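Local coordinates for DUF1254 domain-containing protein (Vibrio parahaemolyticus, PDB 3U07) that is of unknown function but combines DUF1254 and DUF1214 family regions in one chain and is probably exported by means of a signal sequence, at residues I97-D102 with N187-S192; Q135-A140 with A149-V154; P57-Q62 with G87-A92; W109-M114 with V162-R167. The protein carries 2 engineered substitutions. All coordinates share one frame; numbering follows the deposited sequence.

Interaction 1 of 4, residues I97-D102 with N187-S192; sequences IVSVPD and NIRTLS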
loop_
_atom_site.group_PDB
_atom_site.type_symbol
_atom_site.label_atom_id
_atom_site.label_comp_id
_atom_site.label_asym_id
_atom_site.label_seq_id
_atom_site.Cartn_x
_atom_site.Cartn_y
_atom_site.Cartn_z
ATOM N N ILE A 97 -18.348 -8.016 6.468
ATOM C CA ILE A 97 -17.807 -9.170 5.785
ATOM C C ILE A 97 -17.510 -8.882 4.321
ATOM O O ILE A 97 -18.361 -8.396 3.576
ATOM C CB ILE A 97 -18.798 -10.357 5.898
ATOM C CG1 ILE A 97 -18.899 -10.788 7.365
ATOM C CG2 ILE A 97 -18.353 -11.510 5.013
ATOM C CD1 ILE A 97 -20.083 -11.685 7.663
ATOM N N VAL A 98 -16.278 -9.162 3.924
ATOM C CA VAL A 98 -15.867 -8.972 2.549
ATOM C C VAL A 98 -15.899 -10.352 1.916
ATOM O O VAL A 98 -15.273 -11.293 2.416
ATOM C CB VAL A 98 -14.446 -8.379 2.468
ATOM C CG1 VAL A 98 -14.005 -8.275 1.008
ATOM C CG2 VAL A 98 -14.428 -6.999 3.129
ATOM N N SER A 99 -16.661 -10.478 0.836
ATOM C CA SER A 99 -16.786 -11.750 0.138
ATOM C C SER A 99 -15.853 -11.794 -1.062
ATOM O O SER A 99 -15.834 -10.879 -1.888
ATOM C CB SER A 99 -18.228 -11.966 -0.337
ATOM O OG SER A 99 -19.140 -11.958 0.744
ATOM N N VAL A 100 -15.075 -12.868 -1.139
ATOM C CA VAL A 100 -14.138 -13.082 -2.230
ATOM C C VAL A 100 -14.389 -14.480 -2.790
ATOM O O VAL A 100 -14.308 -15.473 -2.062
ATOM C CB VAL A 100 -12.675 -12.975 -1.735
ATOM C CG1 VAL A 100 -11.714 -13.354 -2.849
ATOM C CG2 VAL A 100 -12.394 -11.549 -1.275
ATOM N N PRO A 101 -14.708 -14.574 -4.091
ATOM C CA PRO A 101 -14.980 -15.845 -4.773
ATOM C C PRO A 101 -13.717 -16.660 -5.006
ATOM O O PRO A 101 -12.623 -16.102 -5.049
ATOM C CB PRO A 101 -15.579 -15.394 -6.101
ATOM C CG PRO A 101 -14.799 -14.133 -6.390
ATOM C CD PRO A 101 -14.827 -13.441 -5.031
ATOM N N ASP A 102 -13.860 -17.977 -5.139
ATOM C CA ASP A 102 -12.699 -18.799 -5.448
ATOM C C ASP A 102 -12.270 -18.290 -6.832
ATOM O O ASP A 102 -13.115 -18.027 -7.699
ATOM C CB ASP A 102 -13.069 -20.287 -5.510
ATOM C CG ASP A 102 -13.306 -20.895 -4.126
ATOM O OD1 ASP A 102 -12.995 -20.228 -3.116
ATOM O OD2 ASP A 102 -13.795 -22.042 -4.049
ATOM N N ASN A 187 -17.733 -8.649 -2.743
ATOM C CA ASN A 187 -18.851 -7.939 -2.139
ATOM C C ASN A 187 -18.489 -7.495 -0.732
ATOM O O ASN A 187 -17.559 -8.030 -0.131
ATOM C CB ASN A 187 -20.063 -8.882 -2.105
ATOM C CG ASN A 187 -21.376 -8.161 -1.840
ATOM O OD1 ASN A 187 -21.440 -6.936 -1.849
ATOM N ND2 ASN A 187 -22.435 -8.928 -1.616
ATOM N N ILE A 188 -19.200 -6.491 -0.228
ATOM C CA ILE A 188 -19.001 -5.989 1.132
ATOM C C ILE A 188 -20.387 -5.901 1.757
ATOM O O ILE A 188 -21.278 -5.256 1.208
ATOM C CB ILE A 188 -18.399 -4.573 1.173
ATOM C CG1 ILE A 188 -17.010 -4.559 0.540
ATOM C CG2 ILE A 188 -18.333 -4.089 2.630
ATOM C CD1 ILE A 188 -16.448 -3.157 0.393
ATOM N N ARG A 189 -20.567 -6.548 2.901
ATOM C CA ARG A 189 -21.854 -6.537 3.588
ATOM C C ARG A 189 -21.669 -6.441 5.100
ATOM O O ARG A 189 -20.723 -7.004 5.650
ATOM C CB ARG A 189 -22.628 -7.825 3.283
ATOM C CG ARG A 189 -23.217 -7.933 1.888
ATOM C CD ARG A 189 -23.804 -9.315 1.674
ATOM N NE ARG A 189 -22.765 -10.322 1.466
ATOM C CZ ARG A 189 -22.998 -11.627 1.392
ATOM N NH1 ARG A 189 -24.235 -12.084 1.518
ATOM N NH2 ARG A 189 -21.999 -12.474 1.179
ATOM N N THR A 190 -22.561 -5.719 5.769
ATOM C CA THR A 190 -22.502 -5.628 7.220
ATOM C C THR A 190 -22.978 -6.994 7.719
ATOM O O THR A 190 -23.675 -7.715 7.003
ATOM C CB THR A 190 -23.462 -4.552 7.780
ATOM O OG1 THR A 190 -24.794 -4.809 7.319
ATOM C CG2 THR A 190 -23.021 -3.167 7.346
ATOM N N LEU A 191 -22.596 -7.351 8.939
ATOM C CA LEU A 191 -22.994 -8.631 9.509
ATOM C C LEU A 191 -24.513 -8.806 9.451
ATOM O O LEU A 191 -25.002 -9.837 8.997
ATOM C CB LEU A 191 -22.518 -8.729 10.961
ATOM C CG LEU A 191 -22.913 -9.997 11.720
ATOM C CD1 LEU A 191 -22.418 -11.247 10.974
ATOM C CD2 LEU A 191 -22.338 -9.928 13.129
ATOM N N SER A 192 -25.255 -7.796 9.899
ATOM C CA SER A 192 -26.710 -7.883 9.893
ATOM C C SER A 192 -27.226 -8.141 8.486
ATOM O O SER A 192 -28.065 -9.023 8.286
ATOM C CB SER A 192 -27.336 -6.609 10.473
ATOM O OG SER A 192 -26.950 -5.467 9.737
HETATM O O HOH W 1 -19.951 -9.506 1.673
#

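Interaction 2 of 4, residues Q135-A140 with A149-V154; sequences QFMFAA and ASVDEV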
loop_
_atom_site.group_PDB
_atom_site.type_symbol
_atom_site.label_atom_id
_atom_site.label_comp_id
_atom_site.label_asym_id
_atom_site.label_seq_id
_atom_site.Cartn_x
_atom_site.Cartn_y
_atom_site.Cartn_z
ATOM N N GLN A 135 -15.199 -15.860 2.929
ATOM C CA GLN A 135 -15.972 -14.820 3.596
ATOM C C GLN A 135 -15.067 -14.299 4.707
ATOM O O GLN A 135 -14.825 -14.991 5.690
ATOM C CB GLN A 135 -17.256 -15.408 4.190
ATOM C CG GLN A 135 -18.198 -16.050 3.176
ATOM C CD GLN A 135 -18.682 -15.080 2.110
ATOM O OE1 GLN A 135 -18.608 -13.863 2.276
ATOM N NE2 GLN A 135 -19.200 -15.621 1.017
ATOM N N PHE A 136 -14.568 -13.080 4.549
ATOM C CA PHE A 136 -13.656 -12.503 5.523
ATOM C C PHE A 136 -14.347 -11.436 6.344
ATOM O O PHE A 136 -14.782 -10.412 5.823
ATOM C CB PHE A 136 -12.432 -11.950 4.784
ATOM C CG PHE A 136 -11.751 -12.980 3.917
ATOM C CD1 PHE A 136 -10.981 -13.984 4.490
ATOM C CD2 PHE A 136 -11.916 -12.971 2.536
ATOM C CE1 PHE A 136 -10.380 -14.969 3.700
ATOM C CE2 PHE A 136 -11.318 -13.954 1.736
ATOM C CZ PHE A 136 -10.550 -14.953 2.322
HETATM N N MSE A 137 -14.458 -11.693 7.641
HETATM C CA MSE A 137 -15.131 -10.762 8.522
HETATM C C MSE A 137 -14.166 -9.876 9.286
HETATM O O MSE A 137 -13.215 -10.355 9.896
HETATM C CB MSE A 137 -16.031 -11.527 9.508
HETATM C CG MSE A 137 -16.941 -10.627 10.341
HETATM SE SE MSE A 137 -18.187 -11.608 11.501
HETATM C CE MSE A 137 -17.078 -11.654 13.055
ATOM N N PHE A 138 -14.423 -8.575 9.230
ATOM C CA PHE A 138 -13.620 -7.592 9.932
ATOM C C PHE A 138 -14.479 -7.070 11.073
ATOM O O PHE A 138 -15.596 -6.601 10.852
ATOM C CB PHE A 138 -13.241 -6.449 8.987
ATOM C CG PHE A 138 -12.382 -6.889 7.849
ATOM C CD1 PHE A 138 -12.934 -7.581 6.775
ATOM C CD2 PHE A 138 -11.005 -6.682 7.887
ATOM C CE1 PHE A 138 -12.127 -8.067 5.748
ATOM C CE2 PHE A 138 -10.183 -7.162 6.866
ATOM C CZ PHE A 138 -10.746 -7.857 5.797
ATOM N N ALA A 139 -13.960 -7.163 12.291
ATOM C CA ALA A 139 -14.706 -6.705 13.452
ATOM C C ALA A 139 -13.831 -5.853 14.337
ATOM O O ALA A 139 -12.606 -6.022 14.358
ATOM C CB ALA A 139 -15.236 -7.910 14.245
ATOM N N ALA A 140 -14.482 -4.933 15.048
ATOM C CA ALA A 140 -13.767 -4.082 15.933
ATOM C C ALA A 140 -13.197 -5.000 16.957
ATOM O O ALA A 140 -13.756 -6.081 17.301
ATOM C CB ALA A 140 -14.631 -3.044 16.604
ATOM N N ALA A 149 -21.021 -19.508 11.162
ATOM C CA ALA A 149 -20.300 -20.711 10.736
ATOM C C ALA A 149 -19.788 -20.514 9.311
ATOM O O ALA A 149 -18.776 -21.089 8.903
ATOM C CB ALA A 149 -21.227 -21.921 10.791
ATOM N N SER A 150 -20.520 -19.679 8.583
ATOM C CA SER A 150 -20.270 -19.309 7.192
ATOM C C SER A 150 -18.966 -18.521 6.958
ATOM O O SER A 150 -18.421 -18.512 5.855
ATOM C CB SER A 150 -21.452 -18.460 6.718
ATOM O OG SER A 150 -21.488 -18.351 5.313
ATOM N N VAL A 151 -18.484 -17.848 7.995
ATOM C CA VAL A 151 -17.277 -17.036 7.887
ATOM C C VAL A 151 -15.990 -17.845 7.925
ATOM O O VAL A 151 -15.819 -18.715 8.771
ATOM C CB VAL A 151 -17.252 -15.958 8.999
ATOM C CG1 VAL A 151 -15.866 -15.313 9.092
ATOM C CG2 VAL A 151 -18.307 -14.903 8.695
ATOM N N ASP A 152 -15.086 -17.543 6.997
ATOM C CA ASP A 152 -13.809 -18.238 6.912
ATOM C C ASP A 152 -12.792 -17.750 7.934
ATOM O O ASP A 152 -12.283 -18.520 8.741
ATOM C CB ASP A 152 -13.233 -18.070 5.506
ATOM C CG ASP A 152 -13.930 -18.945 4.485
ATOM O OD1 ASP A 152 -13.541 -20.123 4.358
ATOM O OD2 ASP A 152 -14.870 -18.458 3.818
ATOM N N GLU A 153 -12.496 -16.459 7.891
ATOM C CA GLU A 153 -11.524 -15.877 8.804
ATOM C C GLU A 153 -12.071 -14.588 9.387
ATOM O O GLU A 153 -12.872 -13.902 8.760
ATOM C CB GLU A 153 -10.215 -15.579 8.063
ATOM C CG GLU A 153 -9.557 -16.790 7.409
ATOM C CD GLU A 153 -9.075 -17.821 8.419
ATOM O OE1 GLU A 153 -8.633 -17.422 9.518
ATOM O OE2 GLU A 153 -9.121 -19.029 8.107
ATOM N N VAL A 154 -11.629 -14.269 10.597
ATOM C CA VAL A 154 -12.046 -13.057 11.280
ATOM C C VAL A 154 -10.828 -12.160 11.486
ATOM O O VAL A 154 -9.789 -12.611 11.972
ATOM C CB VAL A 154 -12.648 -13.364 12.671
ATOM C CG1 VAL A 154 -13.029 -12.067 13.372
ATOM C CG2 VAL A 154 -13.865 -14.275 12.526
#

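Interaction 3 of 4, residues P57-Q62 with G87-A92; sequences PLNEFQ and GWLDVA. Engineered in segment 57-62: Glu60 (natural residue Arg).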
loop_
_atom_site.group_PDB
_atom_site.type_symbol
_atom_site.label_atom_id
_atom_site.label_comp_id
_atom_site.label_asym_id
_atom_site.label_seq_id
_atom_site.Cartn_x
_atom_site.Cartn_y
_atom_site.Cartn_z
ATOM N N PRO A 57 -19.405 6.570 -0.046
ATOM C CA PRO A 57 -20.125 5.784 0.955
ATOM C C PRO A 57 -19.168 4.749 1.547
ATOM O O PRO A 57 -18.295 4.221 0.852
ATOM C CB PRO A 57 -21.269 5.160 0.155
ATOM C CG PRO A 57 -20.745 5.136 -1.254
ATOM C CD PRO A 57 -20.037 6.454 -1.370
ATOM N N LEU A 58 -19.313 4.484 2.836
ATOM C CA LEU A 58 -18.461 3.517 3.510
ATOM C C LEU A 58 -19.019 2.104 3.313
ATOM O O LEU A 58 -20.198 1.928 3.004
ATOM C CB LEU A 58 -18.370 3.870 4.996
ATOM C CG LEU A 58 -17.885 5.305 5.258
ATOM C CD1 LEU A 58 -17.923 5.601 6.748
ATOM C CD2 LEU A 58 -16.472 5.488 4.718
ATOM N N ASN A 59 -18.161 1.101 3.472
ATOM C CA ASN A 59 -18.562 -0.293 3.306
ATOM C C ASN A 59 -19.111 -0.565 1.911
ATOM O O ASN A 59 -20.091 -1.292 1.739
ATOM C CB ASN A 59 -19.594 -0.691 4.375
ATOM C CG ASN A 59 -18.989 -0.762 5.768
ATOM O OD1 ASN A 59 -17.847 -1.192 5.935
ATOM N ND2 ASN A 59 -19.754 -0.354 6.775
ATOM N N GLU A 60 -18.459 0.038 0.921
ATOM C CA GLU A 60 -18.810 -0.120 -0.488
ATOM C C GLU A 60 -17.553 0.124 -1.309
ATOM O O GLU A 60 -16.710 0.936 -0.929
ATOM C CB GLU A 60 -19.868 0.902 -0.922
ATOM C CG GLU A 60 -21.296 0.599 -0.488
ATOM C CD GLU A 60 -22.305 1.598 -1.051
ATOM O OE1 GLU A 60 -22.041 2.163 -2.135
ATOM O OE2 GLU A 60 -23.365 1.806 -0.420
ATOM N N PHE A 61 -17.417 -0.590 -2.421
ATOM C CA PHE A 61 -16.282 -0.399 -3.308
ATOM C C PHE A 61 -16.579 0.914 -4.036
ATOM O O PHE A 61 -17.711 1.147 -4.459
ATOM C CB PHE A 61 -16.195 -1.554 -4.308
ATOM C CG PHE A 61 -15.899 -2.885 -3.674
ATOM C CD1 PHE A 61 -14.671 -3.122 -3.057
ATOM C CD2 PHE A 61 -16.851 -3.900 -3.681
ATOM C CE1 PHE A 61 -14.394 -4.349 -2.458
ATOM C CE2 PHE A 61 -16.583 -5.133 -3.083
ATOM C CZ PHE A 61 -15.353 -5.357 -2.469
ATOM N N GLN A 62 -15.577 1.779 -4.161
ATOM C CA GLN A 62 -15.764 3.066 -4.830
ATOM C C GLN A 62 -16.304 2.923 -6.247
ATOM O O GLN A 62 -15.600 2.467 -7.144
ATOM C CB GLN A 62 -14.446 3.833 -4.857
ATOM C CG GLN A 62 -14.158 4.600 -3.581
ATOM C CD GLN A 62 -12.679 4.849 -3.379
ATOM O OE1 GLN A 62 -11.936 5.057 -4.340
ATOM N NE2 GLN A 62 -12.242 4.840 -2.121
ATOM N N GLY A 87 -12.005 0.814 -1.324
ATOM C CA GLY A 87 -13.106 1.220 -0.483
ATOM C C GLY A 87 -12.636 1.433 0.935
ATOM O O GLY A 87 -11.455 1.273 1.247
ATOM N N TRP A 88 -13.576 1.810 1.791
ATOM C CA TRP A 88 -13.301 2.029 3.197
ATOM C C TRP A 88 -14.347 1.273 3.994
ATOM O O TRP A 88 -15.544 1.418 3.760
ATOM C CB TRP A 88 -13.379 3.514 3.543
ATOM C CG TRP A 88 -12.280 4.332 2.955
ATOM C CD1 TRP A 88 -12.270 4.945 1.735
ATOM C CD2 TRP A 88 -11.018 4.622 3.564
ATOM N NE1 TRP A 88 -11.074 5.602 1.546
ATOM C CE2 TRP A 88 -10.287 5.417 2.653
ATOM C CE3 TRP A 88 -10.432 4.284 4.791
ATOM C CZ2 TRP A 88 -8.999 5.886 2.934
ATOM C CZ3 TRP A 88 -9.149 4.753 5.071
ATOM C CH2 TRP A 88 -8.448 5.543 4.142
ATOM N N LEU A 89 -13.884 0.451 4.924
ATOM C CA LEU A 89 -14.765 -0.322 5.781
ATOM C C LEU A 89 -15.015 0.493 7.041
ATOM O O LEU A 89 -14.162 1.282 7.457
ATOM C CB LEU A 89 -14.091 -1.641 6.179
ATOM C CG LEU A 89 -14.308 -2.946 5.410
ATOM C CD1 LEU A 89 -14.595 -2.697 3.948
ATOM C CD2 LEU A 89 -13.086 -3.826 5.607
ATOM N N ASP A 90 -16.188 0.316 7.635
ATOM C CA ASP A 90 -16.514 0.988 8.891
ATOM C C ASP A 90 -17.158 -0.096 9.726
ATOM O O ASP A 90 -18.261 -0.546 9.417
ATOM C CB ASP A 90 -17.492 2.145 8.691
ATOM C CG ASP A 90 -17.985 2.723 10.013
ATOM O OD1 ASP A 90 -17.325 2.515 11.054
ATOM O OD2 ASP A 90 -19.032 3.396 10.011
ATOM N N VAL A 91 -16.462 -0.527 10.771
ATOM C CA VAL A 91 -16.973 -1.590 11.629
ATOM C C VAL A 91 -17.449 -1.083 12.995
ATOM O O VAL A 91 -17.679 -1.874 13.910
ATOM C CB VAL A 91 -15.888 -2.669 11.849
ATOM C CG1 VAL A 91 -15.405 -3.209 10.495
ATOM C CG2 VAL A 91 -14.711 -2.079 12.625
ATOM N N ALA A 92 -17.601 0.232 13.121
ATOM C CA ALA A 92 -18.039 0.837 14.380
ATOM C C ALA A 92 -19.357 0.274 14.906
ATOM O O ALA A 92 -19.435 -0.159 16.050
ATOM C CB ALA A 92 -18.161 2.355 14.227
HETATM O O HOH W 2 -15.847 2.783 0.535
HETATM O O HOH W 3 -10.253 6.538 -0.934
#

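Interaction 4 of 4, residues W109-M114 with V162-R167; sequences WILHTM and VKLMGR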
loop_
_atom_site.group_PDB
_atom_site.type_symbol
_atom_site.label_atom_id
_atom_site.label_comp_id
_atom_site.label_asym_id
_atom_site.label_seq_id
_atom_site.Cartn_x
_atom_site.Cartn_y
_atom_site.Cartn_z
ATOM N N TRP A 109 -4.024 -12.571 -6.906
ATOM C CA TRP A 109 -5.043 -11.696 -6.334
ATOM C C TRP A 109 -4.689 -11.450 -4.885
ATOM O O TRP A 109 -3.987 -12.250 -4.262
ATOM C CB TRP A 109 -6.440 -12.315 -6.406
ATOM C CG TRP A 109 -6.589 -13.591 -5.625
ATOM C CD1 TRP A 109 -6.333 -14.858 -6.064
ATOM C CD2 TRP A 109 -7.032 -13.718 -4.268
ATOM N NE1 TRP A 109 -6.592 -15.768 -5.067
ATOM C CE2 TRP A 109 -7.025 -15.096 -3.956
ATOM C CE3 TRP A 109 -7.439 -12.801 -3.291
ATOM C CZ2 TRP A 109 -7.407 -15.580 -2.699
ATOM C CZ3 TRP A 109 -7.819 -13.281 -2.042
ATOM C CH2 TRP A 109 -7.802 -14.659 -1.758
ATOM N N ILE A 110 -5.165 -10.335 -4.349
ATOM C CA ILE A 110 -4.888 -10.013 -2.961
ATOM C C ILE A 110 -5.923 -9.051 -2.394
ATOM O O ILE A 110 -6.368 -8.128 -3.080
ATOM C CB ILE A 110 -3.472 -9.391 -2.808
ATOM C CG1 ILE A 110 -3.164 -9.139 -1.332
ATOM C CG2 ILE A 110 -3.375 -8.098 -3.620
ATOM C CD1 ILE A 110 -1.703 -8.897 -1.059
ATOM N N LEU A 111 -6.343 -9.315 -1.160
ATOM C CA LEU A 111 -7.276 -8.441 -0.451
ATOM C C LEU A 111 -6.373 -7.848 0.631
ATOM O O LEU A 111 -5.869 -8.563 1.496
ATOM C CB LEU A 111 -8.423 -9.236 0.177
ATOM C CG LEU A 111 -9.322 -8.490 1.175
ATOM C CD1 LEU A 111 -9.900 -7.232 0.536
ATOM C CD2 LEU A 111 -10.435 -9.421 1.632
ATOM N N HIS A 112 -6.157 -6.541 0.568
ATOM C CA HIS A 112 -5.265 -5.870 1.505
ATOM C C HIS A 112 -5.980 -4.781 2.303
ATOM O O HIS A 112 -6.569 -3.872 1.725
ATOM C CB HIS A 112 -4.104 -5.272 0.703
ATOM C CG HIS A 112 -3.142 -4.469 1.517
ATOM N ND1 HIS A 112 -2.489 -3.363 1.009
ATOM C CD2 HIS A 112 -2.703 -4.612 2.788
ATOM C CE1 HIS A 112 -1.694 -2.861 1.935
ATOM N NE2 HIS A 112 -1.805 -3.601 3.025
ATOM N N THR A 113 -5.925 -4.874 3.630
ATOM C CA THR A 113 -6.567 -3.879 4.479
ATOM C C THR A 113 -5.573 -3.307 5.469
ATOM O O THR A 113 -4.675 -4.006 5.932
ATOM C CB THR A 113 -7.767 -4.474 5.277
ATOM O OG1 THR A 113 -7.328 -5.609 6.034
ATOM C CG2 THR A 113 -8.893 -4.900 4.333
HETATM N N MSE A 114 -5.739 -2.026 5.784
HETATM C CA MSE A 114 -4.858 -1.346 6.728
HETATM C C MSE A 114 -5.692 -0.468 7.641
HETATM O O MSE A 114 -6.733 0.048 7.229
HETATM C CB MSE A 114 -3.834 -0.489 5.973
HETATM C CG MSE A 114 -2.869 -1.313 5.125
HETATM SE SE MSE A 114 -1.546 -0.227 4.204
HETATM C CE MSE A 114 -2.725 0.373 2.801
ATOM N N VAL A 162 -11.221 1.248 8.174
ATOM C CA VAL A 162 -10.072 0.531 7.639
ATOM C C VAL A 162 -10.054 0.666 6.122
ATOM O O VAL A 162 -11.084 0.515 5.457
ATOM C CB VAL A 162 -10.083 -0.979 8.046
ATOM C CG1 VAL A 162 -10.727 -1.156 9.414
ATOM C CG2 VAL A 162 -10.791 -1.800 7.017
ATOM N N LYS A 163 -8.887 0.972 5.572
ATOM C CA LYS A 163 -8.772 1.138 4.130
ATOM C C LYS A 163 -8.651 -0.224 3.457
ATOM O O LYS A 163 -7.841 -1.057 3.858
ATOM C CB LYS A 163 -7.568 2.027 3.803
ATOM C CG LYS A 163 -7.324 2.271 2.307
ATOM C CD LYS A 163 -6.348 3.427 2.102
ATOM C CE LYS A 163 -5.768 3.458 0.689
ATOM N NZ LYS A 163 -6.767 3.140 -0.372
ATOM N N LEU A 164 -9.475 -0.450 2.439
ATOM C CA LEU A 164 -9.466 -1.715 1.720
ATOM C C LEU A 164 -9.019 -1.546 0.277
ATOM O O LEU A 164 -9.453 -0.622 -0.412
ATOM C CB LEU A 164 -10.865 -2.341 1.744
ATOM C CG LEU A 164 -11.091 -3.666 1.003
ATOM C CD1 LEU A 164 -12.375 -4.318 1.507
ATOM C CD2 LEU A 164 -11.168 -3.431 -0.505
HETATM N N MSE A 165 -8.150 -2.448 -0.170
HETATM C CA MSE A 165 -7.653 -2.440 -1.544
HETATM C C MSE A 165 -7.564 -3.873 -2.045
HETATM O O MSE A 165 -6.962 -4.728 -1.399
HETATM C CB MSE A 165 -6.261 -1.798 -1.619
HETATM C CG MSE A 165 -5.529 -2.026 -2.946
HETATM SE SE MSE A 165 -6.027 -0.846 -4.411
HETATM C CE MSE A 165 -4.502 -1.183 -5.558
ATOM N N GLY A 166 -8.183 -4.131 -3.190
ATOM C CA GLY A 166 -8.135 -5.455 -3.776
ATOM C C GLY A 166 -7.438 -5.360 -5.121
ATOM O O GLY A 166 -7.654 -4.408 -5.870
ATOM N N ARG A 167 -6.580 -6.328 -5.420
ATOM C CA ARG A 167 -5.863 -6.343 -6.693
ATOM C C ARG A 167 -6.020 -7.710 -7.339
ATOM O O ARG A 167 -5.815 -8.737 -6.693
ATOM C CB ARG A 167 -4.368 -6.073 -6.496
ATOM C CG ARG A 167 -4.025 -4.739 -5.864
ATOM C CD ARG A 167 -2.519 -4.611 -5.689
ATOM N NE ARG A 167 -2.148 -3.442 -4.897
ATOM C CZ ARG A 167 -0.905 -2.988 -4.765
ATOM N NH1 ARG A 167 0.100 -3.603 -5.380
ATOM N NH2 ARG A 167 -0.664 -1.919 -4.016
HETATM O O HOH W 4 -2.584 -2.483 -1.872
#

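Interaction 1 of 4, residues I97-D102 with N187-S192
Ser99 and Arg189 meet at one edge of a mixed four-stranded sheet, where strand 187-190 runs antiparallel to strand 96-100. The pair illustrates how a backbone ladder can be reinforced by one side-chain bond. Ile97 and Ser99 each exchange two backbone bonds, with Arg189 and Asn187 respectively; the shortest joins Ile97 N to Arg189 O at 2.7 Å and is almost straight (177°). Between these two pairs stands Val98 with Ile188, a non-hydrogen-bonded pair.

Ile97 has the greatest area buried. Its CD1 meets Leu191 CD1, 4.1 Å away, in the first turn of helix 191-195, the two side chains crossing at a slant, while strand 134-140 packs beside it through Met137. On the same face of the sheet the Arg189 chain bends at its third torsion (chi3 -75°), which sets NE, and the guanidinium then presents its edge to Ser99. Arg189 NH2 donates to Ser99 OG over 2.9 Å, with OG lying within the guanidinium plane. Ser99 OG also bonds to Gln135 OE1 of the neighbouring strand. A water completes the knot: it accepts from Arg189 NE and donates to both Ser99 OG and Ile97 O.

Interaction 2 of 4, residues Q135-A140 with A149-V154
Gln135 to Met137 run parallel to the chain entering strand 153-157, with Phe136 bridged to Glu153 and Met137 to Val154, the regular ladder starting only where Met137 N donates to Glu153 O at 2.9 Å. Just before it, Asp152 keeps the two chains together by other means. Its backbone N donates to Gln135 O, and its carboxylate takes up Gln135 N, with OD2 at 2.8 Å from that nitrogen. The donor comes to the anti side of OD2, about 25° out of the carboxylate plane. One residue thus holds both the N-H and the C=O of Gln135, a side-chain oxygen serving where a strand would offer a carbonyl.

The side chains divide between two faces. On one, Met137, a selenomethionine, has CG anti to its backbone N (chi1 -171°) and lies beside Val154, both pointing the same way. Met137 CE approaches Val154 CG1 at 4.1 Å, and nearer the backbone Met137 CB rests on Val151 CG1 at 3.8 Å. Also on the Met137 side, Gln135 lays its CG against Ser150 O, then the chain bends at its second torsion and its end leads away toward Ser99. On the other face the Phe136 ring offers its edge to Glu153, CD1 standing 4.0 Å from CB.

Phe136 also stacks on Phe124 and touches Leu111, both in the other sheet. The arrangement is that of a parallel edge pair in a mixed sheet, one layer of two sheets packed face to face.

Interaction 3 of 4, residues P57-Q62 with G87-A92
Asn59 N donates to Trp88 O at 2.7 Å, the shortest direct bond by which the loop 57-62 docks on an edge strand, 82-90, of an antiparallel sheet. This is a worked case of a side-chain amide standing in for a peptide: beyond that first bond, the carboxamide of Asn59 pairs with both backbone polar atoms of Asp90. Asn59 OD1 accepts from Asp90 N at 2.8 Å, the donor standing above the plane of the carbonyl. Asn59 ND2 donates to Asp90 O at 3.0 Å within its own amide plane, on a lone pair of that oxygen. A positive phi (59°) at Asn59 turns the loop here.

Leu58 lies against the same strand, with CD2 at 3.9 Å from Trp88 CB and CD1 near Asp90 CB. The carboxylate of Asp90 is engaged otherwise: OD1 accepts from Ala92 N in an Asx turn and forms a salt bridge with Arg205. A water links the loop again, donating to Pro57 O and accepting from Trp88 N. Farther out, Gln62 runs beside the indole, and a second water accepts from Gln62 NE2 at 2.9 Å and, in the ring plane, from Trp88 NE1.

Interaction 4 of 4, residues W109-M114 with V162-R167
Leu111 and Leu164 meet on one face of an antiparallel strand pair whose backbone ladder, six hydrogen bonds between 109-114 and 162-167, follows the textbook alternation. The side chains show how rotamer choice fills such a frame. Leu111 has CG anti to the backbone N, and its second torsion (chi2 55°) brings CD1 to 3.8 Å from Leu164 CG, the two chains meeting at a slant. Thr113 adds its CG2 at 4.1 Å from Leu164 CB. The Thr113 OG1 branch, between the backbone N and the carbonyl carbon, bonds instead to Asn121.

The opposite face has longer chains. With Ile110 CG1 anti to the backbone N (chi1 -176°), CG2 falls between the backbone N and the carbonyl carbon and meets Arg167 CB at 3.7 Å. Arg167 lies alongside in the same direction, extended from CG to NE, with CG and CD also touching that methyl. A water in the plane of the His112 ring lies 3.0 Å from His112 ND1 and accepts a weak bond from Arg167 NH2. His112 NE2 bonds to Thr120, so both ring nitrogens are engaged. Lys163, extended to its CE, makes a cation-pi contact with Trp307.

Strands 109-115 and 161-169 form the centre of their sheet, flanked by 120-125 beyond the first and 82-90 beyond the second, while Val98 and Val100 of strand 96-100 pack over the leucine face.

Overall arrangement
Interactions 1 and 2 belong to one mixed sheet, in which their strands 96-100 and 134-140 are neighbours; interactions 3 and 4 meet in the antiparallel sheet, where strands 82-90 and 161-169 are neighbours. Valines and aromatic residues of the first sheet pack on leucines of the second. Interaction 4 is the most central, its centre about 8 Å from that of the chain, and rests on a full backbone ladder with apolar filling on one face. Interaction 1, though its centre lies about 21 Å from that of the chain, is also buried. Interactions 2 and 3 are only partly buried, and there side-chain groups, the Asp152 carboxylate and the Asn59 amide, replace peptide partners.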